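Local coordinates for protein N-acetylglucosamine-6-phosphate deacetylase (Mycobacterium smegmatis, PDB 6FV4) that probably removes the acetyl group from N-acetylglucosamine-6-phosphate, a metal-dependent hydrolysis in carbohydrate metabolism, at residues 135-140 and 175-180; 139-144 and 156-161; 70-75 and 105-110; 202-207 and 223-228; 115-120 and 164-169. The protein carries 1 engineered substitution. One frame throughout, in Å; residues are numbered along the deposited sequence.

Contact 1: residues 135-140 and 175-180; sequences IHLEGP and RMVTIA. With CD (cadmium ion), chain J; ZN (zinc ion), chain H.
Two neighbouring parallel strands of the amidohydrolase barrel meet here, joined in sequence by helix 160-170 as a beta-alpha-beta unit, with His136 and Leu137 bridged to Met176 and Val177. The short strand axes lie 4.6 Å apart at 6°, and alternating backbone bonds hold them, among them Leu137 N to Met176 O and Thr178 N to Leu137 O. Ile135 O is gripped twice, by Arg175 N and Met176 N. On the face carrying His136 and Met176, the imidazole lies under a methyl: Met176 CE stands 3.6 Å from the ring centroid, almost over the centre, a CH-pi contact. At the ring edge, His136 NE2 and Thr178 OG1 form a nearly straight hydrogen bond of 2.8 Å (172°), while Ser107 takes ND1. Leu137 CD1 packs on Val177 CG2 (3.9 Å) on the other face. Just beyond, Glu138 sends its chain out with CG anti to the backbone N (chi1 -171°), and its carboxylate divides between two metals: OE1 binds zinc at 2.1 Å and OE2 binds cadmium at 2.4 Å. With both oxygens coordinated, the carboxylate is fixed in rotation as a bridge, and its negative charge probably offsets part of the charge of the metal pair.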
# COMPACT_ATOMS: atom_id res chain seq x y z
N ILE B 135 -26.00 15.13 3.09
CA ILE B 135 -25.99 15.05 1.64
C ILE B 135 -24.55 15.02 1.16
O ILE B 135 -23.69 15.73 1.70
CB ILE B 135 -26.74 16.23 0.98
CG1 ILE B 135 -28.18 16.32 1.50
CG2 ILE B 135 -26.70 16.08 -0.56
CD1 ILE B 135 -28.91 17.67 1.13
N HIS B 136 -24.29 14.22 0.14
CA HIS B 136 -23.00 14.16 -0.52
C HIS B 136 -23.20 14.52 -1.98
O HIS B 136 -24.01 13.88 -2.67
CB HIS B 136 -22.42 12.75 -0.37
CG HIS B 136 -21.27 12.45 -1.28
ND1 HIS B 136 -21.04 11.18 -1.78
CD2 HIS B 136 -20.25 13.22 -1.75
CE1 HIS B 136 -19.96 11.19 -2.54
NE2 HIS B 136 -19.45 12.40 -2.53
N LEU B 137 -22.49 15.54 -2.45
CA LEU B 137 -22.54 15.90 -3.87
C LEU B 137 -21.39 15.21 -4.58
O LEU B 137 -20.25 15.67 -4.53
CB LEU B 137 -22.46 17.41 -4.05
CG LEU B 137 -23.46 18.21 -3.20
CD1 LEU B 137 -23.24 19.68 -3.43
CD2 LEU B 137 -24.87 17.79 -3.53
N GLU B 138 -21.70 14.08 -5.22
CA GLU B 138 -20.72 13.38 -6.06
C GLU B 138 -20.86 13.89 -7.50
O GLU B 138 -21.38 13.22 -8.39
CB GLU B 138 -20.90 11.88 -5.99
CG GLU B 138 -19.73 11.16 -6.70
CD GLU B 138 -19.82 9.67 -6.62
OE1 GLU B 138 -20.94 9.17 -6.56
OE2 GLU B 138 -18.76 9.01 -6.63
N GLY B 139 -20.39 15.12 -7.69
CA GLY B 139 -20.64 15.86 -8.90
C GLY B 139 -21.28 17.19 -8.56
O GLY B 139 -21.87 17.36 -7.49
N PRO B 140 -21.21 18.15 -9.48
CA PRO B 140 -20.77 18.06 -10.87
C PRO B 140 -19.32 18.45 -11.13
O PRO B 140 -18.89 18.48 -12.29
CB PRO B 140 -21.69 19.06 -11.57
CG PRO B 140 -21.80 20.15 -10.56
CD PRO B 140 -21.78 19.49 -9.19
N ARG B 175 -22.91 17.66 3.53
CA ARG B 175 -21.82 17.25 4.40
C ARG B 175 -20.54 16.91 3.65
O ARG B 175 -19.45 17.04 4.22
CB ARG B 175 -22.25 16.04 5.24
CG ARG B 175 -23.44 16.27 6.14
CD ARG B 175 -23.19 17.42 7.10
NE ARG B 175 -22.23 17.03 8.13
CZ ARG B 175 -22.57 16.67 9.36
NH1 ARG B 175 -23.85 16.66 9.73
NH2 ARG B 175 -21.63 16.33 10.24
N MET B 176 -20.64 16.51 2.39
CA MET B 176 -19.47 16.09 1.64
C MET B 176 -19.65 16.45 0.17
O MET B 176 -20.76 16.32 -0.38
CB MET B 176 -19.22 14.58 1.80
CG MET B 176 -18.00 14.09 1.05
SD MET B 176 -17.44 12.49 1.69
CE MET B 176 -18.81 11.42 1.24
N VAL B 177 -18.57 16.90 -0.46
CA VAL B 177 -18.55 17.27 -1.88
C VAL B 177 -17.31 16.67 -2.52
O VAL B 177 -16.18 16.96 -2.09
CB VAL B 177 -18.58 18.79 -2.08
CG1 VAL B 177 -18.46 19.16 -3.57
CG2 VAL B 177 -19.87 19.38 -1.50
N THR B 178 -17.50 15.85 -3.55
CA THR B 178 -16.39 15.26 -4.31
C THR B 178 -15.87 16.26 -5.35
O THR B 178 -16.65 16.83 -6.13
CB THR B 178 -16.82 13.98 -5.01
OG1 THR B 178 -17.15 12.99 -4.02
CG2 THR B 178 -15.70 13.43 -5.89
N ILE B 179 -14.56 16.49 -5.33
CA ILE B 179 -13.89 17.48 -6.18
C ILE B 179 -12.79 16.76 -6.97
O ILE B 179 -11.95 16.09 -6.37
CB ILE B 179 -13.29 18.62 -5.33
CG1 ILE B 179 -14.39 19.41 -4.63
CG2 ILE B 179 -12.46 19.59 -6.19
CD1 ILE B 179 -15.29 20.10 -5.63
N ALA B 180 -12.81 16.91 -8.29
CA ALA B 180 -11.69 16.48 -9.11
C ALA B 180 -10.60 17.56 -9.05
O ALA B 180 -10.85 18.70 -9.46
CB ALA B 180 -12.12 16.24 -10.55
CD CD J . -18.87 7.34 -8.39
ZN ZN H . -21.46 7.27 -5.91
O HOH W 1 -18.50 5.40 -10.06

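Contact 2: residues 139-144 and 156-161; sequences GPWLST and RDPDPG
Pro140 CG sits over the centre of the Arg156 guanidinium, 3.4 Å above its plane, covering one face. Arg156 gets there by a bent start and a straight finish: CG lies between the backbone N and the carbonyl carbon (chi1 54°), and the chain then runs extended to NE. The charged end is held by Glu162, in a salt bridge through NH2, and by Ala111 O through NH1. At the backbone, Arg156 N donates to Pro140 O at 3.0 Å, tilted 33° from the carbonyl plane; Leu142 N reaches the same oxygen from the opposite face. These residues belong to the loop that leaves strand 134-138 through a cis peptide before Pro140 and runs on to helix 160-170, for which Asp159 is the N-cap. Trp141, at the centre of an inverse gamma turn, has CG anti to its carbonyl carbon (chi1 -53°), which turns the indole toward Pro158. Pro158 CA lies over the face of the five-membered ring, 3.8 Å from the centroid, and Pro158 CB is 3.8 Å from Trp141 CG. At the indole edge, Arg156 O comes within 3.2 Å of Trp141 CD1. Water 2 accepts from Trp141 NE1 at 3.0 Å and from Asp159 N.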
# COMPACT_ATOMS: atom_id res chain seq x y z
N GLY B 139 -20.39 15.12 -7.69
CA GLY B 139 -20.64 15.86 -8.90
C GLY B 139 -21.28 17.19 -8.56
O GLY B 139 -21.87 17.36 -7.49
N PRO B 140 -21.21 18.15 -9.48
CA PRO B 140 -20.77 18.06 -10.87
C PRO B 140 -19.32 18.45 -11.13
O PRO B 140 -18.89 18.48 -12.29
CB PRO B 140 -21.69 19.06 -11.57
CG PRO B 140 -21.80 20.15 -10.56
CD PRO B 140 -21.78 19.49 -9.19
N TRP B 141 -18.56 18.76 -10.09
CA TRP B 141 -17.21 19.29 -10.27
C TRP B 141 -16.17 18.17 -10.37
O TRP B 141 -15.13 18.14 -9.69
CB TRP B 141 -16.92 20.27 -9.16
CG TRP B 141 -18.05 21.28 -9.14
CD1 TRP B 141 -18.42 22.09 -10.17
CD2 TRP B 141 -18.97 21.53 -8.07
NE1 TRP B 141 -19.50 22.86 -9.80
CE2 TRP B 141 -19.86 22.54 -8.52
CE3 TRP B 141 -19.13 21.02 -6.78
CZ2 TRP B 141 -20.89 23.03 -7.73
CZ3 TRP B 141 -20.14 21.51 -5.99
CH2 TRP B 141 -21.02 22.52 -6.47
N LEU B 142 -16.49 17.24 -11.26
CA LEU B 142 -15.72 16.03 -11.54
C LEU B 142 -15.03 16.14 -12.90
O LEU B 142 -15.31 17.04 -13.70
CB LEU B 142 -16.63 14.80 -11.50
CG LEU B 142 -17.57 14.70 -10.31
CD1 LEU B 142 -18.35 13.40 -10.36
CD2 LEU B 142 -16.81 14.83 -8.98
N SER B 143 -14.12 15.20 -13.16
CA SER B 143 -13.40 15.19 -14.42
C SER B 143 -12.82 13.82 -14.74
O SER B 143 -11.60 13.66 -14.79
CB SER B 143 -12.28 16.22 -14.41
OG SER B 143 -11.88 16.54 -15.74
N THR B 144 -13.67 12.82 -14.96
CA THR B 144 -13.17 11.57 -15.51
C THR B 144 -14.20 10.99 -16.46
O THR B 144 -15.41 11.23 -16.32
CB THR B 144 -12.80 10.54 -14.42
OG1 THR B 144 -12.10 9.45 -15.02
CG2 THR B 144 -14.04 9.99 -13.73
N ARG B 156 -18.41 20.14 -14.80
CA ARG B 156 -18.03 21.52 -15.06
C ARG B 156 -17.09 22.01 -13.98
O ARG B 156 -16.99 21.42 -12.90
CB ARG B 156 -19.27 22.44 -15.16
CG ARG B 156 -20.20 22.37 -13.96
CD ARG B 156 -21.52 23.13 -14.24
NE ARG B 156 -22.48 23.04 -13.13
CZ ARG B 156 -23.38 22.07 -12.97
NH1 ARG B 156 -23.46 21.07 -13.84
NH2 ARG B 156 -24.20 22.11 -11.94
N ASP B 157 -16.38 23.10 -14.29
CA ASP B 157 -15.46 23.70 -13.35
C ASP B 157 -16.21 24.15 -12.09
O ASP B 157 -17.39 24.53 -12.17
CB ASP B 157 -14.76 24.91 -13.97
CG ASP B 157 -13.64 24.54 -14.96
OD1 ASP B 157 -13.34 23.34 -15.17
OD2 ASP B 157 -13.05 25.49 -15.53
N PRO B 158 -15.56 24.13 -10.91
CA PRO B 158 -16.23 24.57 -9.68
C PRO B 158 -16.29 26.09 -9.54
O PRO B 158 -15.32 26.72 -9.11
CB PRO B 158 -15.39 23.94 -8.56
CG PRO B 158 -14.04 23.82 -9.16
CD PRO B 158 -14.26 23.49 -10.62
N ASP B 159 -17.44 26.67 -9.88
CA ASP B 159 -17.67 28.11 -9.77
C ASP B 159 -18.07 28.47 -8.34
O ASP B 159 -19.02 27.88 -7.81
CB ASP B 159 -18.76 28.53 -10.75
CG ASP B 159 -19.37 29.88 -10.41
OD1 ASP B 159 -18.60 30.84 -10.20
OD2 ASP B 159 -20.61 29.98 -10.38
N PRO B 160 -17.37 29.39 -7.68
CA PRO B 160 -17.70 29.65 -6.27
C PRO B 160 -19.11 30.20 -6.07
O PRO B 160 -19.71 29.95 -5.02
CB PRO B 160 -16.61 30.64 -5.83
CG PRO B 160 -15.95 31.12 -7.06
CD PRO B 160 -16.13 30.07 -8.09
N GLY B 161 -19.65 30.94 -7.04
CA GLY B 161 -21.04 31.37 -6.94
C GLY B 161 -22.01 30.20 -6.86
O GLY B 161 -22.86 30.15 -5.97
O HOH W 2 -20.14 25.53 -11.05

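Contact 3: residues 70-75 and 105-110; sequences DTHLHG and VASLVT. With ZN (zinc ion), chain H.
Ser107 packs its CB against one face of the His74 imidazole, 4.0 Å from the ring centroid and 26° off the normal, offset toward the rim. This is the dense part of the contact. Ser107 N donates to Leu73 O at 2.9 Å, and with OG anti to the carbonyl carbon (chi1 -51°) the serine hydroxyl turns toward residues 70-75, where Leu73 N makes a weak, bent bond to OG (3.2 Å, 122°). The stronger partner of that hydroxyl is His136 on the next strand. At the start of the segments Val105 N donates to Asp70 O, and Val105 CB lies against Thr71 O, a buried carbonyl oxygen without a hydrogen-bonding partner in the model. Between these two backbone bonds the chain turns a corner at His72 and the pairing loosens. The more open side lies at His74 and Val109, both partly exposed. Val109 CG1 approaches His74 CE1 to 3.4 Å, their side chains crossing at about a right angle, and water 3 replaces a direct bond: it accepts from His74 ND1 at 2.7 Å, in the ring plane, and donates to Ser107 O at 2.7 Å. Together with the zinc bond, that bridge restrains the rotation of the imidazole. His72 and His74 each bind zinc through NE2 at 2.1 Å, with His72 ND1 hydrogen-bonded to Glu253. Two histidines separated by a single residue at the end of the first barrel strand form the His-X-His metal motif of the amidohydrolase superfamily.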
# COMPACT_ATOMS: atom_id res chain seq x y z
N ASP B 70 -23.21 4.45 6.62
CA ASP B 70 -22.95 4.45 5.18
C ASP B 70 -22.90 5.89 4.69
O ASP B 70 -23.93 6.58 4.65
CB ASP B 70 -24.02 3.65 4.45
CG ASP B 70 -23.63 3.31 3.02
OD1 ASP B 70 -24.41 2.60 2.34
OD2 ASP B 70 -22.54 3.75 2.56
N THR B 71 -21.71 6.35 4.32
CA THR B 71 -21.51 7.75 3.99
C THR B 71 -21.51 8.02 2.49
O THR B 71 -21.18 9.14 2.07
CB THR B 71 -20.21 8.27 4.60
OG1 THR B 71 -19.11 7.45 4.16
CG2 THR B 71 -20.29 8.22 6.12
N HIS B 72 -21.90 7.06 1.67
CA HIS B 72 -21.88 7.28 0.22
C HIS B 72 -22.78 6.21 -0.39
O HIS B 72 -22.36 5.06 -0.54
CB HIS B 72 -20.45 7.21 -0.31
CG HIS B 72 -20.33 7.35 -1.80
ND1 HIS B 72 -19.13 7.64 -2.42
CD2 HIS B 72 -21.24 7.22 -2.80
CE1 HIS B 72 -19.31 7.68 -3.73
NE2 HIS B 72 -20.59 7.44 -3.98
N LEU B 73 -24.01 6.60 -0.71
CA LEU B 73 -24.94 5.70 -1.38
C LEU B 73 -25.99 6.53 -2.10
O LEU B 73 -26.26 7.68 -1.74
CB LEU B 73 -25.63 4.74 -0.41
CG LEU B 73 -26.59 5.33 0.61
CD1 LEU B 73 -27.56 4.24 1.06
CD2 LEU B 73 -25.81 5.87 1.79
N HIS B 74 -26.58 5.92 -3.13
CA HIS B 74 -27.48 6.61 -4.04
C HIS B 74 -28.93 6.19 -3.90
O HIS B 74 -29.81 6.95 -4.31
CB HIS B 74 -27.02 6.39 -5.50
CG HIS B 74 -25.67 6.97 -5.77
ND1 HIS B 74 -25.49 8.29 -6.11
CD2 HIS B 74 -24.44 6.42 -5.69
CE1 HIS B 74 -24.20 8.53 -6.25
NE2 HIS B 74 -23.54 7.41 -6.01
N GLY B 75 -29.18 5.03 -3.32
CA GLY B 75 -30.56 4.63 -3.10
C GLY B 75 -30.63 3.18 -2.72
O GLY B 75 -29.66 2.60 -2.22
N VAL B 105 -25.58 8.91 4.50
CA VAL B 105 -25.34 10.16 3.78
C VAL B 105 -25.75 9.95 2.33
O VAL B 105 -25.18 9.11 1.61
CB VAL B 105 -23.89 10.64 3.93
CG1 VAL B 105 -23.66 11.89 3.08
CG2 VAL B 105 -23.63 10.95 5.38
N ALA B 106 -26.78 10.68 1.90
CA ALA B 106 -27.37 10.45 0.60
C ALA B 106 -26.57 11.21 -0.45
O ALA B 106 -26.30 12.40 -0.29
CB ALA B 106 -28.84 10.89 0.59
N SER B 107 -26.18 10.52 -1.51
CA SER B 107 -25.32 11.08 -2.54
C SER B 107 -26.12 11.47 -3.77
O SER B 107 -27.05 10.77 -4.16
CB SER B 107 -24.23 10.08 -2.97
OG SER B 107 -23.53 9.54 -1.87
N LEU B 108 -25.69 12.55 -4.41
CA LEU B 108 -26.27 13.00 -5.66
C LEU B 108 -25.20 12.96 -6.73
O LEU B 108 -24.09 13.46 -6.51
CB LEU B 108 -26.81 14.44 -5.53
CG LEU B 108 -27.93 14.70 -4.54
CD1 LEU B 108 -28.22 16.19 -4.48
CD2 LEU B 108 -29.18 13.95 -5.00
N VAL B 109 -25.53 12.44 -7.91
CA VAL B 109 -24.58 12.42 -9.01
C VAL B 109 -24.60 13.76 -9.75
O VAL B 109 -25.45 14.61 -9.48
CB VAL B 109 -24.84 11.28 -10.00
CG1 VAL B 109 -24.73 9.92 -9.32
CG2 VAL B 109 -26.20 11.46 -10.66
N THR B 110 -23.67 13.93 -10.68
CA THR B 110 -23.57 15.14 -11.49
C THR B 110 -24.92 15.52 -12.08
O THR B 110 -25.60 14.69 -12.69
CB THR B 110 -22.53 14.94 -12.60
OG1 THR B 110 -21.22 14.89 -12.04
CG2 THR B 110 -22.57 16.08 -13.59
ZN ZN H . -21.46 7.27 -5.91
O HOH W 3 -27.63 9.83 -6.58

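Contact 4: residues 202-207 and 223-228. With CD (cadmium ion), chain J.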
# COMPACT_ATOMS: atom_id res chain seq x y z
N VAL B 202 -11.79 13.77 -2.67
CA VAL B 202 -11.15 13.68 -3.99
C VAL B 202 -11.70 12.44 -4.68
O VAL B 202 -11.75 11.36 -4.08
CB VAL B 202 -9.62 13.62 -3.88
CG1 VAL B 202 -9.00 13.24 -5.23
CG2 VAL B 202 -9.05 14.93 -3.44
N GLY B 203 -12.10 12.59 -5.94
CA GLY B 203 -12.69 11.47 -6.66
C GLY B 203 -12.95 11.87 -8.09
O GLY B 203 -12.81 13.03 -8.47
N HIS B 204 -13.29 10.86 -8.89
CA HIS B 204 -13.71 11.04 -10.29
C HIS B 204 -12.76 11.96 -11.04
O HIS B 204 -13.16 12.97 -11.62
CB HIS B 204 -15.14 11.56 -10.35
CG HIS B 204 -16.15 10.49 -10.16
ND1 HIS B 204 -16.81 9.88 -11.20
CD2 HIS B 204 -16.59 9.88 -9.03
CE1 HIS B 204 -17.61 8.94 -10.73
NE2 HIS B 204 -17.49 8.92 -9.42
N THR B 205 -11.48 11.58 -11.04
CA THR B 205 -10.44 12.51 -11.40
C THR B 205 -9.30 11.80 -12.12
O THR B 205 -9.02 10.63 -11.87
CB THR B 205 -9.92 13.23 -10.14
OG1 THR B 205 -8.79 14.04 -10.48
CG2 THR B 205 -9.52 12.22 -9.07
N GLU B 206 -8.68 12.54 -13.04
CA GLU B 206 -7.45 12.19 -13.71
C GLU B 206 -6.26 12.97 -13.14
O GLU B 206 -5.24 13.12 -13.83
CB GLU B 206 -7.59 12.44 -15.21
CG GLU B 206 -8.75 11.69 -15.87
CD GLU B 206 -8.59 10.17 -15.79
OE1 GLU B 206 -7.43 9.69 -15.83
OE2 GLU B 206 -9.61 9.46 -15.69
N ALA B 207 -6.38 13.48 -11.91
CA ALA B 207 -5.33 14.29 -11.31
C ALA B 207 -4.06 13.47 -11.11
O ALA B 207 -4.09 12.27 -10.88
CB ALA B 207 -5.77 14.84 -9.96
N GLY B 223 -11.04 10.29 0.34
CA GLY B 223 -10.96 9.76 -1.01
C GLY B 223 -12.25 9.05 -1.37
O GLY B 223 -12.64 8.09 -0.70
N THR B 224 -12.94 9.56 -2.41
CA THR B 224 -14.17 8.94 -2.90
C THR B 224 -13.86 7.65 -3.65
O THR B 224 -13.09 7.68 -4.61
CB THR B 224 -14.93 9.89 -3.84
OG1 THR B 224 -15.13 11.14 -3.19
CG2 THR B 224 -16.27 9.31 -4.22
N HIS B 225 -14.54 6.56 -3.26
CA HIS B 225 -14.29 5.17 -3.61
C HIS B 225 -12.95 4.93 -4.32
O HIS B 225 -12.88 4.81 -5.55
CB HIS B 225 -15.44 4.56 -4.44
CG HIS B 225 -15.86 5.38 -5.63
ND1 HIS B 225 -14.96 6.03 -6.45
CD2 HIS B 225 -17.08 5.63 -6.15
CE1 HIS B 225 -15.61 6.64 -7.42
NE2 HIS B 225 -16.89 6.39 -7.27
N LEU B 226 -11.89 4.89 -3.50
CA LEU B 226 -10.52 4.68 -3.94
C LEU B 226 -10.43 3.60 -5.01
O LEU B 226 -11.03 2.53 -4.87
CB LEU B 226 -9.65 4.29 -2.75
CG LEU B 226 -8.16 4.56 -2.96
CD1 LEU B 226 -7.84 6.02 -2.78
CD2 LEU B 226 -7.31 3.73 -1.99
N PHE B 227 -9.68 3.91 -6.07
CA PHE B 227 -9.39 3.08 -7.24
C PHE B 227 -10.51 3.11 -8.28
O PHE B 227 -10.25 2.92 -9.47
CB PHE B 227 -9.07 1.63 -6.85
CG PHE B 227 -7.69 1.45 -6.27
CD1 PHE B 227 -6.58 1.35 -7.11
CD2 PHE B 227 -7.50 1.42 -4.90
CE1 PHE B 227 -5.29 1.18 -6.58
CE2 PHE B 227 -6.22 1.27 -4.36
CZ PHE B 227 -5.11 1.15 -5.20
N ASN B 228 -11.76 3.33 -7.87
CA ASN B 228 -12.85 3.44 -8.83
C ASN B 228 -12.94 4.86 -9.36
O ASN B 228 -12.84 5.82 -8.60
CB ASN B 228 -14.19 3.03 -8.22
CG ASN B 228 -14.20 1.60 -7.76
OD1 ASN B 228 -14.44 1.31 -6.59
ND2 ASN B 228 -13.90 0.69 -8.68
CD CD J . -18.87 7.34 -8.39
O HOH W 1 -18.50 5.40 -10.06
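His204 and His225 meet at the cadmium ion, each giving it NE2: the bond is 2.3 Å from His204 and 2.5 Å from His225. Their two NE2 atoms are 3.4 Å apart, a closeness set by the shared metal and not by a hydrogen bond. The imidazole planes stand at 49° with centroids 5.1 Å apart, an oblique pair in which His204 NE2 lies near the plane of the His225 ring at its edge. Water 1, at 2.6 Å from the cadmium, joins the shell, which Glu138 and His150 also enter. One step out, His225 has CG between the backbone N and the carbonyl carbon (chi1 50°), which puts its ring between two neighbours of its own segment, Asn228 CB over one face and Thr224 CG2 over the centre of the other. A type II turn from His225 to Asn228, closed by Asn228 N to His225 O, brings that asparagine back to the ring, and Glu253 accepts from His225 N. Farther out, the parallel bridge of Val202 with Gly223 sets the two segments side by side, and Thr224 N donates to Val202 O at 2.7 Å. Thr224 CB faces Gly203 CA at 3.9 Å, a close approach that the missing side chain of the glycine allows; Thr224 OG1 bonds to Thr178. Both ligands thus leave the ends of adjacent barrel strands, as in other amidohydrolases. Nitrogen donors alone would probably not balance the charge of the metal, a task in which Glu138 shares, and a water on such an ion would be polarised.

Contact 5: residues 115-120 and 164-169; sequences DLLRQV and GRVLDA
Leu117 reaches across to helix 164-169 with one methyl, CD2, in a packing of two neighbouring outer helices of the barrel, 113-129 and 160-170. The short helix axes pass at 9.1 Å and run nearly parallel, with a crossing angle of -22°. The bump made by Leu117 CD2 settles into the hollow between successive turns of the partner, bounded by Arg165 O at 3.5 Å, Val166 CA at 3.8 Å and Ala169 CB at 3.7 Å. Leu117 CG stands anti to the carbonyl carbon (chi1 -77°), which carries the branch toward the second helix. The small Ala169 leaves room for this methyl and also meets Val120 CG1, so that one residue touches two positions about a turn apart, Leu117 and Val120. On the inner side, Val166 divides its branches, CG2 toward Leu116 and Leu117, CG1 toward Val120; its side chain crosses those of Leu116 and Val120 at about right angles. Leu137 of strand 134-138 touches Leu116, Val120 and Val166 from the barrel side, tying both helices to the strand that lies between them in sequence. Of the two methyls of Val166, CG2 lies 3.7 Å from Leu116 CD2, and CG1 lies 3.9 Å from Val120 CG2.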
# COMPACT_ATOMS: atom_id res chain seq x y z
N ASP B 115 -31.42 21.61 -11.58
CA ASP B 115 -31.77 20.33 -10.99
C ASP B 115 -30.97 20.06 -9.71
O ASP B 115 -31.51 19.48 -8.77
CB ASP B 115 -31.57 19.20 -12.00
CG ASP B 115 -32.74 19.08 -12.95
OD1 ASP B 115 -33.80 19.68 -12.64
OD2 ASP B 115 -32.60 18.41 -13.99
N LEU B 116 -29.72 20.51 -9.65
CA LEU B 116 -28.93 20.34 -8.43
C LEU B 116 -29.59 21.06 -7.26
O LEU B 116 -29.73 20.49 -6.17
CB LEU B 116 -27.51 20.86 -8.64
CG LEU B 116 -26.53 20.82 -7.47
CD1 LEU B 116 -26.52 19.44 -6.85
CD2 LEU B 116 -25.14 21.18 -7.97
N LEU B 117 -30.03 22.30 -7.48
CA LEU B 117 -30.62 23.08 -6.40
C LEU B 117 -31.92 22.46 -5.90
O LEU B 117 -32.17 22.42 -4.69
CB LEU B 117 -30.86 24.52 -6.85
CG LEU B 117 -29.60 25.38 -6.90
CD1 LEU B 117 -29.88 26.72 -7.60
CD2 LEU B 117 -29.06 25.61 -5.50
N ARG B 118 -32.76 21.96 -6.82
CA ARG B 118 -33.99 21.29 -6.41
C ARG B 118 -33.70 20.03 -5.61
O ARG B 118 -34.32 19.79 -4.56
CB ARG B 118 -34.83 20.96 -7.65
CG ARG B 118 -35.91 19.88 -7.43
CD ARG B 118 -36.56 19.41 -8.75
NE ARG B 118 -35.60 18.85 -9.70
CZ ARG B 118 -35.17 17.59 -9.67
NH1 ARG B 118 -35.62 16.74 -8.75
NH2 ARG B 118 -34.28 17.17 -10.57
N GLN B 119 -32.76 19.21 -6.08
CA GLN B 119 -32.42 17.98 -5.37
C GLN B 119 -31.88 18.28 -3.98
O GLN B 119 -32.31 17.67 -2.99
CB GLN B 119 -31.41 17.17 -6.18
CG GLN B 119 -31.96 16.63 -7.48
CD GLN B 119 -30.88 16.07 -8.39
OE1 GLN B 119 -29.71 16.05 -8.02
NE2 GLN B 119 -31.26 15.61 -9.57
N VAL B 120 -30.95 19.23 -3.88
CA VAL B 120 -30.39 19.60 -2.58
C VAL B 120 -31.49 20.12 -1.66
O VAL B 120 -31.61 19.68 -0.51
CB VAL B 120 -29.26 20.62 -2.76
CG1 VAL B 120 -28.94 21.32 -1.44
CG2 VAL B 120 -28.00 19.92 -3.29
N GLY B 164 -21.66 28.43 -3.42
CA GLY B 164 -22.38 29.15 -2.37
C GLY B 164 -23.89 28.99 -2.48
O GLY B 164 -24.57 28.77 -1.48
N ARG B 165 -24.42 29.06 -3.71
CA ARG B 165 -25.86 28.89 -3.91
C ARG B 165 -26.32 27.50 -3.52
O ARG B 165 -27.39 27.33 -2.91
CB ARG B 165 -26.21 29.17 -5.36
CG ARG B 165 -26.05 30.63 -5.76
CD ARG B 165 -26.67 30.87 -7.11
NE ARG B 165 -25.96 30.19 -8.18
CZ ARG B 165 -24.99 30.73 -8.90
NH1 ARG B 165 -24.59 31.97 -8.64
NH2 ARG B 165 -24.40 30.04 -9.87
N VAL B 166 -25.53 26.47 -3.86
CA VAL B 166 -25.91 25.10 -3.52
C VAL B 166 -25.80 24.88 -2.02
O VAL B 166 -26.68 24.26 -1.41
CB VAL B 166 -25.04 24.10 -4.31
CG1 VAL B 166 -25.23 22.69 -3.77
CG2 VAL B 166 -25.41 24.16 -5.78
N LEU B 167 -24.73 25.38 -1.40
CA LEU B 167 -24.60 25.25 0.05
C LEU B 167 -25.70 26.03 0.78
O LEU B 167 -26.20 25.58 1.82
CB LEU B 167 -23.22 25.72 0.51
CG LEU B 167 -22.01 24.86 0.11
CD1 LEU B 167 -20.78 25.32 0.85
CD2 LEU B 167 -22.26 23.40 0.34
N ASP B 168 -26.06 27.21 0.27
CA ASP B 168 -27.17 27.95 0.87
C ASP B 168 -28.45 27.12 0.82
O ASP B 168 -29.15 26.99 1.83
CB ASP B 168 -27.36 29.29 0.16
CG ASP B 168 -26.26 30.28 0.48
OD1 ASP B 168 -25.44 30.00 1.39
OD2 ASP B 168 -26.19 31.33 -0.21
N ALA B 169 -28.74 26.52 -0.34
CA ALA B 169 -29.95 25.73 -0.50
C ALA B 169 -30.03 24.58 0.51
O ALA B 169 -31.13 24.16 0.89
CB ALA B 169 -30.04 25.20 -1.93

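Overall arrangement
Contacts 3, 1 and 4 follow one another along the chain and around the metal centre, while contacts 2 and 5 lie farther out. Contact 1 is central to the set: its centre is 9 Å from that of contact 3 and 11 Å from that of contact 4. Through Glu138 it touches both metal-binding contacts, and His136 N lies 2.8 Å from Ala106 O of contact 3, a probable hydrogen bond between neighbouring strands. Contact 2 shares Gly139 and Pro140 with contact 1 and reaches contact 4 through Ser143 N and His204 O, 2.9 Å apart. Contact 5 packs over Leu137; its nearest atoms remain about 14 Å from contact 4.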